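Local structure of alpha-galacturonidase (Bacillus subtilis, 3FEF) at residues R198-G203 and I376-L381; H206-T211 and I265-D270; H252-D257 and E286-H291; A389-S394 and F415-L420. The protein hydrolyses alpha-1,4-linked galacturonides such as di-galacturonate, releasing alpha-D-galacturonate, with NAD(+) and manganese as cofactors. One frame throughout, in Å; residues are numbered along the deposited sequence.

Contact 1. Residues R198-G203 and I376-L381; sequences RVNVLG and ILSGAL
The end of strand 197-202 is met by the loop 376-381, and the touching parts run at 54° to each other, closest at the CA atoms of N200 and S378, 6.5 Å apart. The link that ties them is an amide-to-backbone hydrogen bond. N200 holds CG anti to its backbone N (chi1 -176°), which carries the amide out to the loop. N200 ND2 donates to S378 O at 3.0 Å, nearly straight at 172°. The carbonyl oxygen lies in the amide plane, and the N-H lands on one of its lone pairs. ND2 also bonds to T211 OG1, and OD1 accepts from Q374 of the second subunit, so both ends of this buried amide are held. S378 OG turns back to donate to I376 O at 2.9 Å. The same OG receives a bond from a water, which also donates to V201 O, a bridge between strand and loop. L202 supplies the apolar half, with CG in the crowded position between backbone N and carbonyl carbon. L202 CD1 rests 3.4 Å from G379 O. L202 CG meets L381 CD2 as the two leucines slide past each other in opposite directions. The contact thus ties a loop to the antiparallel sheet of the family 4 C-terminal domain, beside the second subunit. Strand 207-215 pairs with strand 197-202, and V201, L202, I376 and S378 pack on strand 361-369.

Contact 2. Residues H206-T211 and I265-D270; sequences HFTWIT and IPAAGD. With MG (magnesium ion), chain G.
H206 NE2 binds the magnesium ion at 2.3 Å, together with three waters and C169. The enzyme is active with manganese at this site. Behind the metal, H206 ND1 bonds to T110 OG1 and the imidazole stacks on H272, so one bond and one stack, besides the metal, hold the ring. H206 comes just before strand 207-215. The methyl of A268 sits against H206 O, at the metal end of the contact. T208 OG1, in the crowded position between backbone N and carbonyl carbon, donates to A267 O at 2.8 Å, from above the carbonyl plane. A267 N returns a bond to T208 O at 2.7 Å. Further on, the segments pair as antiparallel strands in the sheet of this family 4 glycosidase's C-terminal domain. I210 and I265 are a hydrogen-bonded pair, W209 and P266 a non-hydrogen-bonded one. On the W209 face, P266 CA lies over the six-membered ring of W209, 4.2 Å from its centroid. P266 CG touches W209 CZ3 at 3.6 Å. W209 NE1 lies over the centre of the F207 ring. An alanine here removes the ring that meets P266 and F207 and would probably loosen this face of the sheet. On the other face, I210 CG1 meets A267 CB at 3.8 Å. Helix 171-187 backs T208, I210 and I265, and L258 of helix 253-262 touches W209 and P266.

Contact 3. Residues H252-D257 and E286-H291; sequences HRVAFD and EVWKFH
The flat stack comes first. The guanidinium of R253 lies on the indole of W288, with planes 8° apart and centres 4.3 Å apart. It is a cation-pi contact, off-centre over the six-membered ring. R253 NH1 stands over W288 CE3 at 3.7 Å, with NH2 near CZ3. The R253 chain bends at chi2 and chi3, and this fold brings the group back over the ring.

Hydrogen bonding uses the edge of the same guanidinium. R253 NH1 donates to V287 O at 3.0 Å, at a bent 135°, from above the carbonyl plane but close to the plane of the guanidinium. NE bonds to G232 O, outside the two segments. The group is thus gripped at its rim while one face rests on the indole.

Apolar touches are few. R253 CD lies 4.0 Å from K289 CG. V254 CG2 reaches F290 CE1, also at 4.0 Å, and touches W288 CB.

Two contacts involve oxygens without a bond. R253 CB sits 3.4 Å from W288 O in van der Waals contact. D257 meets the ring obliquely, D257 OD1 3.8 Å from W288 CH2 and the carboxylate turned 61° from the indole. D257 OD2 bonds to Y281 and forms a salt bridge with R425 of the third subunit.

Here the first turn of helix 253-262 meets the loop before helix 295-314, within the C-terminal domain of this family 4 glycosidase. K289 NZ lies 6.7 Å from R253 NE, a like charge not in contact. The indole face and the carbonyls of V287 and G232 would probably stabilise the arginine cation.

Contact 4. Residues A389-S394 and F415-L420; sequences AARHIS and FLNDPL
Helix 383-405 is joined here to the last part of helix 408-417 and the residues that follow, in the C-terminal domain. An Asx turn shapes that exit, with D418 OD1 accepting from L420 N at 2.8 Å. R391 carries the contact. Its CB places CG anti to the backbone N (chi1 -180°), and the chain runs extended from CG to NE. R391 CG passes N417 ND2 at 3.9 Å. R391 CD comes 4.1 Å from N417 O. R391 NE then donates to N417 O at 3.0 Å, in the carbonyl plane. At CZ, the ring of P419 reaches up tip to tip, and P419 CG lies 3.9 Å above the centre of one face of the R391 guanidinium. R391 NH2 gives a second bond to N417 O, at 3.2 Å and from above the carbonyl plane, and makes a weak bond to a water that also donates to L416 O. NH1 bonds to N417 OD1 of the third subunit. The pairing is reciprocal, since the R391 of that subunit bonds back to N417 here, and the two R391 NH2 groups lie close together. An alanine here removes both bonds to N417 O, the guanidinium on P419 and the bond to the third subunit, and would probably weaken the helix junction and that interface. Two further waters add to the join. One bridges H392 ND1 and D418 OD2, and the other S394 OG and N417 ND2. H392 NE2 bonds to F276 O, while H392 CE1 touches P419 CG at 3.5 Å.

Overall arrangement
All four contacts belong to the C-terminal domain. Contacts 1 and 2 have centres about 11 Å apart and share one sheet, since strands 197-202 and 207-215 are neighbours in it. Contacts 2 and 3 are both nested along the chain within the loop closed by contact 1. They cross in sequence, with centres about 13 Å apart, and D270 of contact 2 accepts bonds from V254 and A255 at the start of helix 253-262. Contact 4 follows contact 1 along the chain, with centres about 21 Å apart, and A389 touches L381 and F207. H206, the metal ligand, lies just before strand 207-215 of the sheet. Contact 1 touches the second subunit, and contacts 3 and 4 the third.

Contact 1. Residues R198-G203 and I376-L381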
loop_
_atom_site.group_PDB
_atom_site.type_symbol
_atom_site.label_atom_id
_atom_site.label_comp_id
_atom_site.label_asym_id
_atom_site.label_seq_id
_atom_site.Cartn_x
_atom_site.Cartn_y
_atom_site.Cartn_z
ATOM N N ARG A 198 13.258 11.866 -26.386
ATOM C CA ARG A 198 12.429 10.936 -25.646
ATOM C C ARG A 198 12.798 11.087 -24.196
ATOM O O ARG A 198 13.934 10.785 -23.791
ATOM C CB ARG A 198 12.708 9.512 -26.114
ATOM C CG ARG A 198 12.500 9.338 -27.623
ATOM C CD ARG A 198 11.020 9.274 -27.983
ATOM N NE ARG A 198 10.805 9.394 -29.427
ATOM C CZ ARG A 198 9.606 9.465 -30.009
ATOM N NH1 ARG A 198 8.498 9.411 -29.276
ATOM N NH2 ARG A 198 9.512 9.594 -31.327
ATOM N N VAL A 199 11.857 11.581 -23.413
ATOM C CA VAL A 199 12.182 11.906 -22.049
ATOM C C VAL A 199 11.335 11.091 -21.084
ATOM O O VAL A 199 10.174 10.762 -21.374
ATOM C CB VAL A 199 12.025 13.442 -21.786
ATOM C CG1 VAL A 199 13.018 14.243 -22.622
ATOM C CG2 VAL A 199 10.597 13.909 -22.052
ATOM N N ASN A 200 11.914 10.750 -19.940
ATOM C CA ASN A 200 11.136 10.211 -18.847
ATOM C C ASN A 200 10.811 11.342 -17.894
ATOM O O ASN A 200 11.658 11.777 -17.110
ATOM C CB ASN A 200 11.873 9.086 -18.114
ATOM C CG ASN A 200 11.019 8.454 -17.019
ATOM O OD1 ASN A 200 9.943 7.953 -17.291
ATOM N ND2 ASN A 200 11.488 8.493 -15.781
ATOM N N VAL A 201 9.572 11.820 -17.966
ATOM C CA VAL A 201 9.171 13.019 -17.248
ATOM C C VAL A 201 8.138 12.714 -16.149
ATOM O O VAL A 201 7.248 11.872 -16.322
ATOM C CB VAL A 201 8.618 14.047 -18.237
ATOM C CG1 VAL A 201 7.352 13.523 -18.880
ATOM C CG2 VAL A 201 8.388 15.407 -17.557
ATOM N N LEU A 202 8.264 13.401 -15.018
ATOM C CA LEU A 202 7.446 13.094 -13.861
ATOM C C LEU A 202 7.433 14.232 -12.848
ATOM O O LEU A 202 8.366 15.037 -12.776
ATOM C CB LEU A 202 7.876 11.766 -13.221
ATOM C CG LEU A 202 9.272 11.617 -12.570
ATOM C CD1 LEU A 202 9.271 10.479 -11.551
ATOM C CD2 LEU A 202 10.364 11.359 -13.611
ATOM N N GLY A 203 6.358 14.307 -12.069
ATOM C CA GLY A 203 6.205 15.392 -11.112
ATOM C C GLY A 203 4.747 15.788 -10.999
ATOM O O GLY A 203 3.847 14.968 -11.149
ATOM N N ILE A 376 2.340 5.496 -17.596
ATOM C CA ILE A 376 3.540 4.695 -17.670
ATOM C C ILE A 376 4.315 4.882 -16.356
ATOM O O ILE A 376 4.511 6.005 -15.903
ATOM C CB ILE A 376 4.369 5.160 -18.890
ATOM C CG1 ILE A 376 3.648 4.737 -20.182
ATOM C CG2 ILE A 376 5.791 4.614 -18.841
ATOM C CD1 ILE A 376 4.146 5.405 -21.448
ATOM N N LEU A 377 4.689 3.776 -15.719
ATOM C CA LEU A 377 5.471 3.818 -14.490
ATOM C C LEU A 377 6.795 4.544 -14.743
ATOM O O LEU A 377 7.588 4.121 -15.567
ATOM C CB LEU A 377 5.710 2.404 -13.951
ATOM C CG LEU A 377 4.423 1.648 -13.604
ATOM C CD1 LEU A 377 4.727 0.336 -12.870
ATOM C CD2 LEU A 377 3.459 2.524 -12.776
ATOM N N SER A 378 6.999 5.653 -14.054
ATOM C CA SER A 378 8.113 6.538 -14.347
ATOM C C SER A 378 9.167 6.642 -13.246
ATOM O O SER A 378 10.107 7.411 -13.377
ATOM C CB SER A 378 7.562 7.918 -14.698
ATOM O OG SER A 378 6.774 7.811 -15.889
ATOM N N GLY A 379 8.995 5.889 -12.154
ATOM C CA GLY A 379 9.989 5.863 -11.084
ATOM C C GLY A 379 9.890 7.015 -10.091
ATOM O O GLY A 379 8.815 7.547 -9.871
ATOM N N ALA A 380 11.025 7.366 -9.483
ATOM C CA ALA A 380 11.113 8.355 -8.409
ATOM C C ALA A 380 11.726 9.686 -8.859
ATOM O O ALA A 380 12.556 9.732 -9.752
ATOM C CB ALA A 380 11.964 7.787 -7.218
ATOM N N LEU A 381 11.341 10.762 -8.184
ATOM C CA LEU A 381 11.999 12.056 -8.326
ATOM C C LEU A 381 13.292 12.045 -7.522
ATOM O O LEU A 381 13.495 11.156 -6.712
ATOM C CB LEU A 381 11.063 13.139 -7.786
ATOM C CG LEU A 381 9.764 13.330 -8.611
ATOM C CD1 LEU A 381 8.633 13.903 -7.744
ATOM C CD2 LEU A 381 10.033 14.222 -9.811
HETATM O O HOH W 1 6.904 9.885 -17.798
#

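Contact 2. Residues H206-T211 and I265-D270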
loop_
_atom_site.group_PDB
_atom_site.type_symbol
_atom_site.label_atom_id
_atom_site.label_comp_id
_atom_site.label_asym_id
_atom_site.label_seq_id
_atom_site.Cartn_x
_atom_site.Cartn_y
_atom_site.Cartn_z
ATOM N N HIS A 206 3.663 21.990 -13.840
ATOM C CA HIS A 206 4.587 23.124 -13.637
ATOM C C HIS A 206 5.768 22.833 -12.722
ATOM O O HIS A 206 6.596 23.710 -12.481
ATOM C CB HIS A 206 3.846 24.395 -13.170
ATOM C CG HIS A 206 2.897 24.937 -14.191
ATOM N ND1 HIS A 206 1.831 25.744 -13.871
ATOM C CD2 HIS A 206 2.826 24.735 -15.529
ATOM C CE1 HIS A 206 1.167 26.052 -14.973
ATOM N NE2 HIS A 206 1.756 25.456 -15.994
ATOM N N PHE A 207 5.839 21.611 -12.207
ATOM C CA PHE A 207 6.956 21.180 -11.363
ATOM C C PHE A 207 7.311 19.744 -11.787
ATOM O O PHE A 207 7.273 18.811 -10.984
ATOM C CB PHE A 207 6.556 21.224 -9.888
ATOM C CG PHE A 207 7.732 21.181 -8.922
ATOM C CD1 PHE A 207 8.747 22.140 -8.987
ATOM C CD2 PHE A 207 7.806 20.195 -7.943
ATOM C CE1 PHE A 207 9.825 22.110 -8.094
ATOM C CE2 PHE A 207 8.874 20.154 -7.058
ATOM C CZ PHE A 207 9.889 21.123 -7.135
ATOM N N THR A 208 7.615 19.607 -13.079
ATOM C CA THR A 208 7.943 18.358 -13.724
ATOM C C THR A 208 9.448 18.215 -13.925
ATOM O O THR A 208 10.164 19.206 -14.099
ATOM C CB THR A 208 7.291 18.291 -15.120
ATOM O OG1 THR A 208 7.349 19.595 -15.708
ATOM C CG2 THR A 208 5.836 17.867 -15.022
ATOM N N TRP A 209 9.920 16.969 -13.920
ATOM C CA TRP A 209 11.341 16.698 -13.957
ATOM C C TRP A 209 11.639 15.561 -14.910
ATOM O O TRP A 209 10.869 14.599 -15.035
ATOM C CB TRP A 209 11.840 16.344 -12.548
ATOM C CG TRP A 209 11.643 17.496 -11.608
ATOM C CD1 TRP A 209 10.465 17.909 -11.049
ATOM C CD2 TRP A 209 12.653 18.399 -11.139
ATOM N NE1 TRP A 209 10.683 19.017 -10.263
ATOM C CE2 TRP A 209 12.016 19.335 -10.297
ATOM C CE3 TRP A 209 14.033 18.507 -11.352
ATOM C CZ2 TRP A 209 12.709 20.370 -9.670
ATOM C CZ3 TRP A 209 14.727 19.535 -10.726
ATOM C CH2 TRP A 209 14.069 20.452 -9.896
ATOM N N ILE A 210 12.787 15.656 -15.554
ATOM C CA ILE A 210 13.212 14.623 -16.463
ATOM C C ILE A 210 14.398 13.933 -15.858
ATOM O O ILE A 210 15.453 14.538 -15.650
ATOM C CB ILE A 210 13.558 15.226 -17.852
ATOM C CG1 ILE A 210 12.296 15.836 -18.463
ATOM C CG2 ILE A 210 14.173 14.160 -18.750
ATOM C CD1 ILE A 210 12.535 16.731 -19.765
ATOM N N THR A 211 14.225 12.651 -15.562
ATOM C CA THR A 211 15.266 11.877 -14.904
ATOM C C THR A 211 16.029 10.996 -15.911
ATOM O O THR A 211 17.091 10.466 -15.600
ATOM C CB THR A 211 14.642 10.994 -13.820
ATOM O OG1 THR A 211 13.645 10.161 -14.423
ATOM C CG2 THR A 211 13.967 11.849 -12.783
ATOM N N ILE A 265 16.643 17.058 -14.729
ATOM C CA ILE A 265 16.405 18.249 -15.511
ATOM C C ILE A 265 15.020 18.855 -15.244
ATOM O O ILE A 265 14.016 18.254 -15.544
ATOM C CB ILE A 265 16.524 17.940 -17.012
ATOM C CG1 ILE A 265 17.933 17.406 -17.345
ATOM C CG2 ILE A 265 16.122 19.170 -17.844
ATOM C CD1 ILE A 265 18.108 16.942 -18.815
ATOM N N PRO A 266 14.976 20.079 -14.711
ATOM C CA PRO A 266 13.688 20.697 -14.457
ATOM C C PRO A 266 12.982 20.888 -15.791
ATOM O O PRO A 266 13.616 21.284 -16.771
ATOM C CB PRO A 266 14.060 22.037 -13.833
ATOM C CG PRO A 266 15.501 21.874 -13.374
ATOM C CD PRO A 266 16.098 20.983 -14.406
ATOM N N ALA A 267 11.692 20.581 -15.846
ATOM C CA ALA A 267 11.006 20.505 -17.145
ATOM C C ALA A 267 9.794 21.419 -17.252
ATOM O O ALA A 267 8.732 20.980 -17.672
ATOM C CB ALA A 267 10.605 19.042 -17.443
ATOM N N ALA A 268 9.969 22.679 -16.849
ATOM C CA ALA A 268 9.004 23.764 -17.068
ATOM C C ALA A 268 9.775 25.079 -17.206
ATOM O O ALA A 268 10.955 25.140 -16.862
ATOM C CB ALA A 268 7.986 23.865 -15.905
ATOM N N GLY A 269 9.108 26.126 -17.688
ATOM C CA GLY A 269 9.751 27.430 -17.802
ATOM C C GLY A 269 10.215 27.928 -16.435
ATOM O O GLY A 269 9.605 27.632 -15.398
ATOM N N ASP A 270 11.308 28.674 -16.440
ATOM C CA ASP A 270 11.846 29.293 -15.247
ATOM C C ASP A 270 10.753 30.002 -14.411
ATOM O O ASP A 270 10.720 29.904 -13.182
ATOM C CB ASP A 270 12.975 30.264 -15.647
ATOM C CG ASP A 270 14.304 29.543 -15.926
ATOM O OD1 ASP A 270 14.292 28.322 -16.227
ATOM O OD2 ASP A 270 15.378 30.184 -15.817
HETATM MG MG MG G . 0.949 24.983 -18.097
HETATM O O HOH W 2 2.142 26.529 -19.386
HETATM O O HOH W 3 0.056 24.756 -20.284
HETATM O O HOH W 4 -0.852 24.023 -16.952
#

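Contact 3. Residues H252-D257 and E286-H291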
loop_
_atom_site.group_PDB
_atom_site.type_symbol
_atom_site.label_atom_id
_atom_site.label_comp_id
_atom_site.label_asym_id
_atom_site.label_seq_id
_atom_site.Cartn_x
_atom_site.Cartn_y
_atom_site.Cartn_z
ATOM N N HIS A 252 17.027 30.182 -19.037
ATOM C CA HIS A 252 17.154 28.884 -18.373
ATOM C C HIS A 252 18.130 28.829 -17.195
ATOM O O HIS A 252 18.563 27.741 -16.800
ATOM C CB HIS A 252 17.544 27.842 -19.405
ATOM C CG HIS A 252 16.671 27.871 -20.610
ATOM N ND1 HIS A 252 17.008 28.565 -21.754
ATOM C CD2 HIS A 252 15.442 27.345 -20.833
ATOM C CE1 HIS A 252 16.041 28.430 -22.643
ATOM N NE2 HIS A 252 15.081 27.695 -22.110
ATOM N N ARG A 253 18.494 29.990 -16.656
ATOM C CA ARG A 253 19.340 30.042 -15.470
ATOM C C ARG A 253 18.719 29.305 -14.286
ATOM O O ARG A 253 19.427 28.681 -13.494
ATOM C CB ARG A 253 19.642 31.493 -15.083
ATOM C CG ARG A 253 20.567 32.190 -16.090
ATOM C CD ARG A 253 21.448 33.238 -15.414
ATOM N NE ARG A 253 22.400 32.636 -14.489
ATOM C CZ ARG A 253 22.577 33.072 -13.248
ATOM N NH1 ARG A 253 21.873 34.112 -12.812
ATOM N NH2 ARG A 253 23.461 32.491 -12.455
ATOM N N VAL A 254 17.401 29.395 -14.154
ATOM C CA VAL A 254 16.729 28.749 -13.034
ATOM C C VAL A 254 16.787 27.227 -13.208
ATOM O O VAL A 254 17.055 26.493 -12.259
ATOM C CB VAL A 254 15.258 29.204 -12.885
ATOM C CG1 VAL A 254 14.583 28.428 -11.723
ATOM C CG2 VAL A 254 15.177 30.726 -12.639
ATOM N N ALA A 255 16.554 26.759 -14.432
ATOM C CA ALA A 255 16.640 25.344 -14.725
ATOM C C ALA A 255 18.052 24.804 -14.501
ATOM O O ALA A 255 18.217 23.696 -13.988
ATOM C CB ALA A 255 16.170 25.051 -16.167
ATOM N N PHE A 256 19.070 25.564 -14.902
ATOM C CA PHE A 256 20.447 25.111 -14.684
ATOM C C PHE A 256 20.757 25.036 -13.203
ATOM O O PHE A 256 21.429 24.115 -12.752
ATOM C CB PHE A 256 21.475 26.006 -15.394
ATOM C CG PHE A 256 21.383 25.955 -16.889
ATOM C CD1 PHE A 256 21.135 24.753 -17.539
ATOM C CD2 PHE A 256 21.547 27.099 -17.651
ATOM C CE1 PHE A 256 21.039 24.695 -18.925
ATOM C CE2 PHE A 256 21.455 27.043 -19.049
ATOM C CZ PHE A 256 21.201 25.847 -19.682
ATOM N N ASP A 257 20.263 26.007 -12.452
ATOM C CA ASP A 257 20.523 26.066 -11.025
ATOM C C ASP A 257 19.863 24.879 -10.302
ATOM O O ASP A 257 20.478 24.262 -9.453
ATOM C CB ASP A 257 20.027 27.402 -10.459
ATOM C CG ASP A 257 20.461 27.632 -9.015
ATOM O OD1 ASP A 257 21.671 27.822 -8.799
ATOM O OD2 ASP A 257 19.590 27.629 -8.098
ATOM N N GLU A 286 15.453 39.638 -12.962
ATOM C CA GLU A 286 16.325 40.089 -14.049
ATOM C C GLU A 286 17.737 39.495 -13.925
ATOM O O GLU A 286 18.358 39.169 -14.929
ATOM C CB GLU A 286 16.339 41.628 -14.201
ATOM C CG GLU A 286 16.728 42.395 -12.948
ATOM C CD GLU A 286 15.619 42.414 -11.904
ATOM O OE1 GLU A 286 15.921 42.210 -10.708
ATOM O OE2 GLU A 286 14.443 42.624 -12.279
ATOM N N VAL A 287 18.241 39.321 -12.710
ATOM C CA VAL A 287 19.514 38.607 -12.559
ATOM C C VAL A 287 19.374 37.142 -12.965
ATOM O O VAL A 287 20.303 36.551 -13.502
ATOM C CB VAL A 287 20.025 38.641 -11.119
ATOM C CG1 VAL A 287 21.096 37.547 -10.900
ATOM C CG2 VAL A 287 20.562 40.028 -10.773
ATOM N N TRP A 288 18.205 36.553 -12.711
ATOM C CA TRP A 288 17.992 35.153 -13.038
ATOM C C TRP A 288 17.482 35.011 -14.465
ATOM O O TRP A 288 17.218 33.916 -14.942
ATOM C CB TRP A 288 17.097 34.475 -11.985
ATOM C CG TRP A 288 17.920 34.238 -10.761
ATOM C CD1 TRP A 288 17.997 35.034 -9.662
ATOM C CD2 TRP A 288 18.857 33.169 -10.552
ATOM N NE1 TRP A 288 18.910 34.523 -8.772
ATOM C CE2 TRP A 288 19.455 33.379 -9.294
ATOM C CE3 TRP A 288 19.245 32.055 -11.307
ATOM C CZ2 TRP A 288 20.418 32.503 -8.758
ATOM C CZ3 TRP A 288 20.197 31.190 -10.778
ATOM C CH2 TRP A 288 20.778 31.424 -9.518
ATOM N N LYS A 289 17.350 36.146 -15.136
ATOM C CA LYS A 289 17.022 36.191 -16.569
ATOM C C LYS A 289 15.662 35.609 -16.972
ATOM O O LYS A 289 15.543 34.918 -17.980
ATOM C CB LYS A 289 18.156 35.598 -17.415
ATOM C CG LYS A 289 19.520 36.245 -17.128
ATOM C CD LYS A 289 20.470 36.071 -18.308
ATOM C CE LYS A 289 21.747 36.885 -18.139
ATOM N NZ LYS A 289 22.355 37.137 -19.482
ATOM N N PHE A 290 14.629 35.939 -16.211
ATOM C CA PHE A 290 13.259 35.606 -16.607
ATOM C C PHE A 290 12.388 36.741 -16.096
ATOM O O PHE A 290 12.910 37.676 -15.515
ATOM C CB PHE A 290 12.831 34.246 -16.026
ATOM C CG PHE A 290 12.591 34.271 -14.537
ATOM C CD1 PHE A 290 13.648 34.314 -13.656
ATOM C CD2 PHE A 290 11.292 34.250 -14.024
ATOM C CE1 PHE A 290 13.419 34.332 -12.283
ATOM C CE2 PHE A 290 11.061 34.286 -12.655
ATOM C CZ PHE A 290 12.127 34.334 -11.786
ATOM N N HIS A 291 11.080 36.675 -16.300
ATOM C CA HIS A 291 10.197 37.762 -15.885
ATOM C C HIS A 291 9.060 37.298 -14.983
ATOM O O HIS A 291 8.699 36.121 -14.958
ATOM C CB HIS A 291 9.529 38.413 -17.099
ATOM C CG HIS A 291 10.466 38.741 -18.214
ATOM N ND1 HIS A 291 11.002 39.998 -18.384
ATOM C CD2 HIS A 291 10.936 37.985 -19.240
ATOM C CE1 HIS A 291 11.775 40.000 -19.460
ATOM N NE2 HIS A 291 11.745 38.795 -20.003
#

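Contact 4. Residues A389-S394 and F415-L420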
loop_
_atom_site.group_PDB
_atom_site.type_symbol
_atom_site.label_atom_id
_atom_site.label_comp_id
_atom_site.label_asym_id
_atom_site.label_seq_id
_atom_site.Cartn_x
_atom_site.Cartn_y
_atom_site.Cartn_z
ATOM N N ALA A 389 7.550 18.106 -3.568
ATOM C CA ALA A 389 6.340 17.732 -4.313
ATOM C C ALA A 389 5.278 17.165 -3.368
ATOM O O ALA A 389 4.108 17.461 -3.541
ATOM C CB ALA A 389 6.653 16.736 -5.406
ATOM N N ALA A 390 5.695 16.362 -2.373
ATOM C CA ALA A 390 4.764 15.843 -1.375
ATOM C C ALA A 390 4.143 16.994 -0.596
ATOM O O ALA A 390 2.959 17.003 -0.286
ATOM C CB ALA A 390 5.458 14.836 -0.410
ATOM N N ARG A 391 4.956 17.987 -0.301
ATOM C CA ARG A 391 4.470 19.165 0.388
ATOM C C ARG A 391 3.384 19.933 -0.396
ATOM O O ARG A 391 2.336 20.257 0.152
ATOM C CB ARG A 391 5.657 20.046 0.698
ATOM C CG ARG A 391 5.288 21.305 1.425
ATOM C CD ARG A 391 6.507 21.854 2.104
ATOM N NE ARG A 391 6.247 23.219 2.519
ATOM C CZ ARG A 391 7.201 24.098 2.792
ATOM N NH1 ARG A 391 8.485 23.767 2.681
ATOM N NH2 ARG A 391 6.857 25.315 3.157
ATOM N N HIS A 392 3.638 20.226 -1.675
ATOM C CA HIS A 392 2.644 20.888 -2.533
ATOM C C HIS A 392 1.404 20.028 -2.744
ATOM O O HIS A 392 0.277 20.512 -2.768
ATOM C CB HIS A 392 3.253 21.238 -3.904
ATOM C CG HIS A 392 4.287 22.318 -3.843
ATOM N ND1 HIS A 392 3.966 23.643 -3.646
ATOM C CD2 HIS A 392 5.643 22.267 -3.946
ATOM C CE1 HIS A 392 5.074 24.363 -3.621
ATOM N NE2 HIS A 392 6.105 23.555 -3.809
ATOM N N ILE A 393 1.619 18.743 -2.954
ATOM C CA ILE A 393 0.492 17.842 -3.027
ATOM C C ILE A 393 -0.405 17.899 -1.771
ATOM O O ILE A 393 -1.623 18.021 -1.906
ATOM C CB ILE A 393 0.943 16.425 -3.393
ATOM C CG1 ILE A 393 1.353 16.410 -4.878
ATOM C CG2 ILE A 393 -0.185 15.417 -3.124
ATOM C CD1 ILE A 393 1.950 15.128 -5.323
ATOM N N SER A 394 0.186 17.834 -0.571
ATOM C CA SER A 394 -0.565 18.091 0.675
ATOM C C SER A 394 -1.469 19.301 0.533
ATOM O O SER A 394 -2.645 19.253 0.850
ATOM C CB SER A 394 0.388 18.429 1.825
ATOM O OG SER A 394 0.769 17.270 2.478
ATOM N N PHE A 415 -2.464 27.317 2.855
ATOM C CA PHE A 415 -1.859 28.635 2.706
ATOM C C PHE A 415 -0.592 28.776 3.539
ATOM O O PHE A 415 0.448 29.217 3.020
ATOM C CB PHE A 415 -2.876 29.722 3.075
ATOM C CG PHE A 415 -2.494 31.124 2.622
ATOM C CD1 PHE A 415 -1.846 31.998 3.487
ATOM C CD2 PHE A 415 -2.830 31.576 1.345
ATOM C CE1 PHE A 415 -1.523 33.306 3.089
ATOM C CE2 PHE A 415 -2.503 32.868 0.926
ATOM C CZ PHE A 415 -1.854 33.743 1.803
ATOM N N LEU A 416 -0.678 28.409 4.823
ATOM C CA LEU A 416 0.481 28.461 5.720
ATOM C C LEU A 416 1.610 27.493 5.351
ATOM O O LEU A 416 2.780 27.734 5.647
ATOM C CB LEU A 416 0.049 28.162 7.170
ATOM C CG LEU A 416 -0.784 29.190 7.941
ATOM C CD1 LEU A 416 -1.036 28.703 9.381
ATOM C CD2 LEU A 416 -0.065 30.531 7.931
ATOM N N ASN A 417 1.253 26.363 4.762
ATOM C CA ASN A 417 2.234 25.352 4.406
ATOM C C ASN A 417 2.919 25.632 3.051
ATOM O O ASN A 417 3.776 24.859 2.600
ATOM C CB ASN A 417 1.535 23.990 4.382
ATOM C CG ASN A 417 2.499 22.828 4.498
ATOM O OD1 ASN A 417 3.485 22.897 5.228
ATOM N ND2 ASN A 417 2.201 21.742 3.805
ATOM N N ASP A 418 2.541 26.723 2.388
ATOM C CA ASP A 418 3.116 27.031 1.067
ATOM C C ASP A 418 4.491 27.677 1.171
ATOM O O ASP A 418 4.669 28.641 1.886
ATOM C CB ASP A 418 2.171 27.921 0.249
ATOM C CG ASP A 418 2.700 28.204 -1.156
ATOM O OD1 ASP A 418 3.394 29.235 -1.340
ATOM O OD2 ASP A 418 2.450 27.385 -2.072
ATOM N N PRO A 419 5.478 27.136 0.450
ATOM C CA PRO A 419 6.847 27.658 0.493
ATOM C C PRO A 419 6.949 29.179 0.291
ATOM O O PRO A 419 7.892 29.789 0.779
ATOM C CB PRO A 419 7.534 26.941 -0.672
ATOM C CG PRO A 419 6.773 25.646 -0.799
ATOM C CD PRO A 419 5.348 25.956 -0.421
ATOM N N LEU A 420 6.020 29.799 -0.429
ATOM C CA LEU A 420 6.189 31.239 -0.670
ATOM C C LEU A 420 5.679 32.095 0.478
ATOM O O LEU A 420 5.939 33.290 0.519
ATOM C CB LEU A 420 5.551 31.690 -1.983
ATOM C CG LEU A 420 6.195 31.183 -3.270
ATOM C CD1 LEU A 420 5.431 31.774 -4.442
ATOM C CD2 LEU A 420 7.696 31.548 -3.321
HETATM O O HOH W 5 4.974 27.531 4.385
HETATM O O HOH W 6 1.669 24.625 -2.356
HETATM O O HOH W 7 3.054 18.622 4.060
#